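Local coordinates for putative enoyl-CoA hydratase/isomerase (Mycobacterium abscessus, PDB 3RSI), which probably acts as a hydro-lyase of the crotonase-like enoyl-CoA hydratase/isomerase family, with a likely role in lipid metabolism, at residues G117-S129 with P146-I158. Numbering follows the deposited sequence.
Sequences GCEMLQQTDIRVS and PGAGSMVRLKRQI
Glu119 carries its carboxylate into the turn before helix 150-157. OE1 takes the backbone N of Ser150 nearly along its C-O axis and, in a very short bond of 2.5 Å, the hydroxyl OG of Ser150; OE2 accepts the N of Ala148 at 2.9 Å, on the syn side but well out of the carboxylate plane. The bend at chi2 (-126°) carries the acid over to this turn. A carboxylate suits the site, its two acceptor oxygens taking all three donors together. The small CB of Ala148 lies 3.2 Å from Glu119 OE2. N-cap Gly149, at positive phi (101°), has no CB to press on Ala148 O or Arg153 NH1.

Among the amides, Gln122 NE2 spends its hydrogens on Cys118 O and Ser150 OG, the serine thus linking amide to acid. Gln157 NE2 gives a nearly straight bond (171°) to Gln122 O, while its OE1 receives NH1 and NH2 of Arg127 end-on, the latter at 2.8 Å. With Thr124 O on NH2 and Leu183 O on NH1, the guanidinium's rotation is set.

Packing and water complete the contact. Gln123 CG rests over a face of the Arg153 guanidinium, 3.3 Å from NH1, and Leu96 O accepts from both side chains; Arg153 also pairs with Glu227 of the second subunit. A water accepts from Arg153 NH1 and donates to the carbonyls of Glu119 and Ala148.

In this crotonase-like fold, helix 150-157 is thereby joined to helix 116-121, the turn after it and strand 126-130, the middle strand between 105-109 and 186-188, while helix 160-169 packs against Leu154.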
loop_
_atom_site.group_PDB
_atom_site.type_symbol
_atom_site.label_atom_id
_atom_site.label_comp_id
_atom_site.label_asym_id
_atom_site.label_seq_id
_atom_site.Cartn_x
_atom_site.Cartn_y
_atom_site.Cartn_z
ATOM N N GLY B 117 5.007 20.623 -5.465
ATOM C CA GLY B 117 5.143 19.752 -6.634
ATOM C C GLY B 117 4.882 18.283 -6.303
ATOM O O GLY B 117 4.240 17.546 -7.078
ATOM N N CYS B 118 5.385 17.867 -5.145
ATOM C CA CYS B 118 5.280 16.496 -4.695
ATOM C C CYS B 118 3.902 16.272 -4.096
ATOM O O CYS B 118 3.377 15.159 -4.146
ATOM C CB CYS B 118 6.391 16.178 -3.697
ATOM S SG CYS B 118 6.549 14.437 -3.227
ATOM N N GLU B 119 3.295 17.330 -3.549
ATOM C CA GLU B 119 1.898 17.245 -3.131
ATOM C C GLU B 119 0.977 16.966 -4.331
ATOM O O GLU B 119 0.145 16.029 -4.291
ATOM C CB GLU B 119 1.446 18.498 -2.392
ATOM C CG GLU B 119 2.207 18.746 -1.092
ATOM C CD GLU B 119 1.287 18.903 0.086
ATOM O OE1 GLU B 119 0.498 17.958 0.357
ATOM O OE2 GLU B 119 1.335 19.960 0.724
ATOM N N MET B 120 1.145 17.738 -5.400
ATOM C CA MET B 120 0.335 17.544 -6.603
ATOM C C MET B 120 0.604 16.208 -7.336
ATOM O O MET B 120 -0.285 15.657 -8.005
ATOM C CB MET B 120 0.501 18.715 -7.572
ATOM C CG MET B 120 -0.276 19.947 -7.162
ATOM S SD MET B 120 -0.048 21.356 -8.288
ATOM C CE MET B 120 -0.999 20.798 -9.699
ATOM N N LEU B 121 1.813 15.690 -7.197
ATOM C CA LEU B 121 2.180 14.417 -7.809
ATOM C C LEU B 121 1.242 13.277 -7.385
ATOM O O LEU B 121 0.992 12.360 -8.168
ATOM C CB LEU B 121 3.610 14.072 -7.451
ATOM C CG LEU B 121 4.236 12.851 -8.110
ATOM C CD1 LEU B 121 4.561 13.065 -9.572
ATOM C CD2 LEU B 121 5.493 12.459 -7.328
ATOM N N GLN B 122 0.729 13.352 -6.156
ATOM C CA GLN B 122 -0.154 12.331 -5.625
ATOM C C GLN B 122 -1.517 12.283 -6.329
ATOM O O GLN B 122 -2.203 11.280 -6.236
ATOM C CB GLN B 122 -0.299 12.473 -4.108
ATOM C CG GLN B 122 0.996 12.119 -3.369
ATOM C CD GLN B 122 1.080 12.766 -2.005
ATOM O OE1 GLN B 122 0.462 12.292 -1.055
ATOM N NE2 GLN B 122 1.840 13.860 -1.902
ATOM N N GLN B 123 -1.857 13.331 -7.082
ATOM C CA GLN B 123 -3.064 13.377 -7.895
ATOM C C GLN B 123 -2.765 13.164 -9.393
ATOM O O GLN B 123 -3.665 13.253 -10.237
ATOM C CB GLN B 123 -3.822 14.687 -7.660
ATOM C CG GLN B 123 -4.576 14.730 -6.318
ATOM C CD GLN B 123 -5.915 14.016 -6.398
ATOM O OE1 GLN B 123 -5.965 12.807 -6.403
ATOM N NE2 GLN B 123 -6.999 14.769 -6.517
ATOM N N THR B 124 -1.510 12.891 -9.722
ATOM C CA THR B 124 -1.197 12.313 -11.010
ATOM C C THR B 124 -1.397 10.797 -10.930
ATOM O O THR B 124 -1.293 10.197 -9.859
ATOM C CB THR B 124 0.255 12.640 -11.479
ATOM O OG1 THR B 124 1.219 11.945 -10.675
ATOM C CG2 THR B 124 0.501 14.141 -11.459
ATOM N N ASP B 125 -1.650 10.186 -12.074
ATOM C CA ASP B 125 -1.992 8.754 -12.146
ATOM C C ASP B 125 -0.810 7.847 -12.405
ATOM O O ASP B 125 -0.651 6.807 -11.746
ATOM C CB ASP B 125 -3.022 8.566 -13.253
ATOM C CG ASP B 125 -4.265 9.378 -12.987
ATOM O OD1 ASP B 125 -4.774 9.284 -11.855
ATOM O OD2 ASP B 125 -4.705 10.123 -13.866
ATOM N N ILE B 126 -0.035 8.228 -13.406
ATOM C CA ILE B 126 1.067 7.443 -13.955
ATOM C C ILE B 126 2.294 8.342 -13.891
ATOM O O ILE B 126 2.215 9.532 -14.208
ATOM C CB ILE B 126 0.772 7.024 -15.423
ATOM C CG1 ILE B 126 -0.504 6.169 -15.484
ATOM C CG2 ILE B 126 1.960 6.281 -16.042
ATOM C CD1 ILE B 126 -1.116 6.040 -16.900
ATOM N N ARG B 127 3.418 7.795 -13.452
ATOM C CA ARG B 127 4.533 8.649 -13.034
ATOM C C ARG B 127 5.847 8.109 -13.540
ATOM O O ARG B 127 6.217 6.977 -13.226
ATOM C CB ARG B 127 4.564 8.746 -11.507
ATOM C CG ARG B 127 3.309 9.366 -10.913
ATOM C CD ARG B 127 3.162 9.134 -9.420
ATOM N NE ARG B 127 1.785 9.405 -8.965
ATOM C CZ ARG B 127 1.289 9.078 -7.775
ATOM N NH1 ARG B 127 2.050 8.475 -6.877
ATOM N NH2 ARG B 127 0.020 9.342 -7.487
ATOM N N VAL B 128 6.543 8.936 -14.312
ATOM C CA VAL B 128 7.841 8.599 -14.870
ATOM C C VAL B 128 8.891 9.519 -14.244
ATOM O O VAL B 128 8.771 10.757 -14.308
ATOM C CB VAL B 128 7.876 8.816 -16.399
ATOM C CG1 VAL B 128 9.263 8.410 -16.956
ATOM C CG2 VAL B 128 6.748 8.032 -17.077
ATOM N N SER B 129 9.923 8.924 -13.653
ATOM C CA SER B 129 10.986 9.714 -13.027
ATOM C C SER B 129 12.289 9.689 -13.811
ATOM O O SER B 129 12.857 8.624 -14.100
ATOM C CB SER B 129 11.267 9.217 -11.611
ATOM O OG SER B 129 12.264 10.002 -10.991
ATOM N N PRO B 146 2.925 19.613 4.995
ATOM C CA PRO B 146 2.388 19.407 3.648
ATOM C C PRO B 146 0.875 19.108 3.696
ATOM O O PRO B 146 0.438 17.940 3.634
ATOM C CB PRO B 146 3.195 18.236 3.137
ATOM C CG PRO B 146 3.483 17.436 4.342
ATOM C CD PRO B 146 3.581 18.404 5.504
ATOM N N GLY B 147 0.107 20.196 3.820
ATOM C CA GLY B 147 -1.342 20.134 3.987
ATOM C C GLY B 147 -2.128 20.292 2.694
ATOM O O GLY B 147 -3.315 20.606 2.723
ATOM N N ALA B 148 -1.477 20.069 1.566
ATOM C CA ALA B 148 -2.168 20.013 0.274
ATOM C C ALA B 148 -2.446 18.551 -0.117
ATOM O O ALA B 148 -2.224 18.136 -1.261
ATOM C CB ALA B 148 -1.369 20.745 -0.801
ATOM N N GLY B 149 -2.918 17.772 0.852
ATOM C CA GLY B 149 -3.344 16.396 0.612
ATOM C C GLY B 149 -2.373 15.290 0.999
ATOM O O GLY B 149 -2.781 14.128 1.061
ATOM N N SER B 150 -1.104 15.636 1.250
ATOM C CA SER B 150 -0.046 14.619 1.456
ATOM C C SER B 150 -0.255 13.791 2.713
ATOM O O SER B 150 0.039 12.587 2.729
ATOM C CB SER B 150 1.349 15.239 1.490
ATOM O OG SER B 150 1.698 15.807 0.224
ATOM N N MET B 151 -0.774 14.426 3.756
ATOM C CA MET B 151 -0.950 13.732 5.031
ATOM C C MET B 151 -2.100 12.728 4.960
ATOM O O MET B 151 -2.013 11.668 5.537
ATOM C CB MET B 151 -1.102 14.733 6.171
ATOM C CG MET B 151 0.182 15.557 6.362
ATOM S SD MET B 151 0.148 16.789 7.674
ATOM C CE MET B 151 -0.848 18.052 6.901
ATOM N N VAL B 152 -3.138 13.050 4.199
ATOM C CA VAL B 152 -4.211 12.096 3.851
ATOM C C VAL B 152 -3.699 10.991 2.906
ATOM O O VAL B 152 -3.880 9.796 3.178
ATOM C CB VAL B 152 -5.369 12.838 3.164
ATOM C CG1 VAL B 152 -6.392 11.870 2.546
ATOM C CG2 VAL B 152 -6.057 13.807 4.153
ATOM N N ARG B 153 -3.009 11.399 1.838
ATOM C CA ARG B 153 -2.805 10.549 0.664
ATOM C C ARG B 153 -1.546 9.702 0.643
ATOM O O ARG B 153 -1.585 8.589 0.147
ATOM C CB ARG B 153 -2.805 11.379 -0.616
ATOM C CG ARG B 153 -4.136 11.965 -0.956
ATOM C CD ARG B 153 -3.964 13.163 -1.842
ATOM N NE ARG B 153 -5.239 13.689 -2.288
ATOM C CZ ARG B 153 -5.374 14.833 -2.938
ATOM N NH1 ARG B 153 -4.312 15.584 -3.178
ATOM N NH2 ARG B 153 -6.578 15.238 -3.328
ATOM N N LEU B 154 -0.430 10.237 1.125
ATOM C CA LEU B 154 0.878 9.644 0.811
ATOM C C LEU B 154 0.966 8.208 1.296
ATOM O O LEU B 154 1.373 7.316 0.523
ATOM C CB LEU B 154 2.028 10.462 1.382
ATOM C CG LEU B 154 3.432 10.064 0.898
ATOM C CD1 LEU B 154 3.493 10.081 -0.660
ATOM C CD2 LEU B 154 4.522 10.996 1.487
ATOM N N LYS B 155 0.546 7.982 2.548
ATOM C CA LYS B 155 0.521 6.638 3.135
ATOM C C LYS B 155 -0.432 5.708 2.418
ATOM O O LYS B 155 -0.328 4.508 2.590
ATOM C CB LYS B 155 0.131 6.656 4.622
ATOM C CG LYS B 155 -1.290 7.201 4.864
ATOM C CD LYS B 155 -1.770 6.994 6.250
ATOM C CE LYS B 155 -3.259 7.311 6.356
ATOM N NZ LYS B 155 -3.585 8.775 6.146
ATOM N N ARG B 156 -1.387 6.245 1.655
ATOM C CA ARG B 156 -2.286 5.387 0.883
ATOM C C ARG B 156 -1.627 4.852 -0.377
ATOM O O ARG B 156 -2.098 3.870 -0.962
ATOM C CB ARG B 156 -3.555 6.131 0.485
ATOM C CG ARG B 156 -4.317 6.686 1.653
ATOM C CD ARG B 156 -5.540 7.421 1.208
ATOM N NE ARG B 156 -6.185 8.068 2.342
ATOM C CZ ARG B 156 -7.482 8.342 2.429
ATOM N NH1 ARG B 156 -8.334 8.031 1.438
ATOM N NH2 ARG B 156 -7.929 8.899 3.533
ATOM N N GLN B 157 -0.593 5.549 -0.826
ATOM C CA GLN B 157 -0.010 5.325 -2.137
ATOM C C GLN B 157 1.360 4.625 -2.098
ATOM O O GLN B 157 1.748 3.981 -3.081
ATOM C CB GLN B 157 0.087 6.658 -2.863
ATOM C CG GLN B 157 -1.273 7.310 -3.090
ATOM C CD GLN B 157 -1.240 8.435 -4.123
ATOM O OE1 GLN B 157 -0.219 8.671 -4.774
ATOM N NE2 GLN B 157 -2.379 9.120 -4.287
ATOM N N ILE B 158 2.076 4.773 -0.981
ATOM C CA ILE B 158 3.394 4.128 -0.753
ATOM C C ILE B 158 3.465 3.580 0.679
ATOM O O ILE B 158 2.667 3.972 1.540
ATOM C CB ILE B 158 4.593 5.083 -0.989
ATOM C CG1 ILE B 158 4.721 6.124 0.134
ATOM C CG2 ILE B 158 4.506 5.764 -2.355
ATOM C CD1 ILE B 158 5.995 7.003 -0.018
HETATM O O HOH W 1 -1.693 15.599 -2.312
#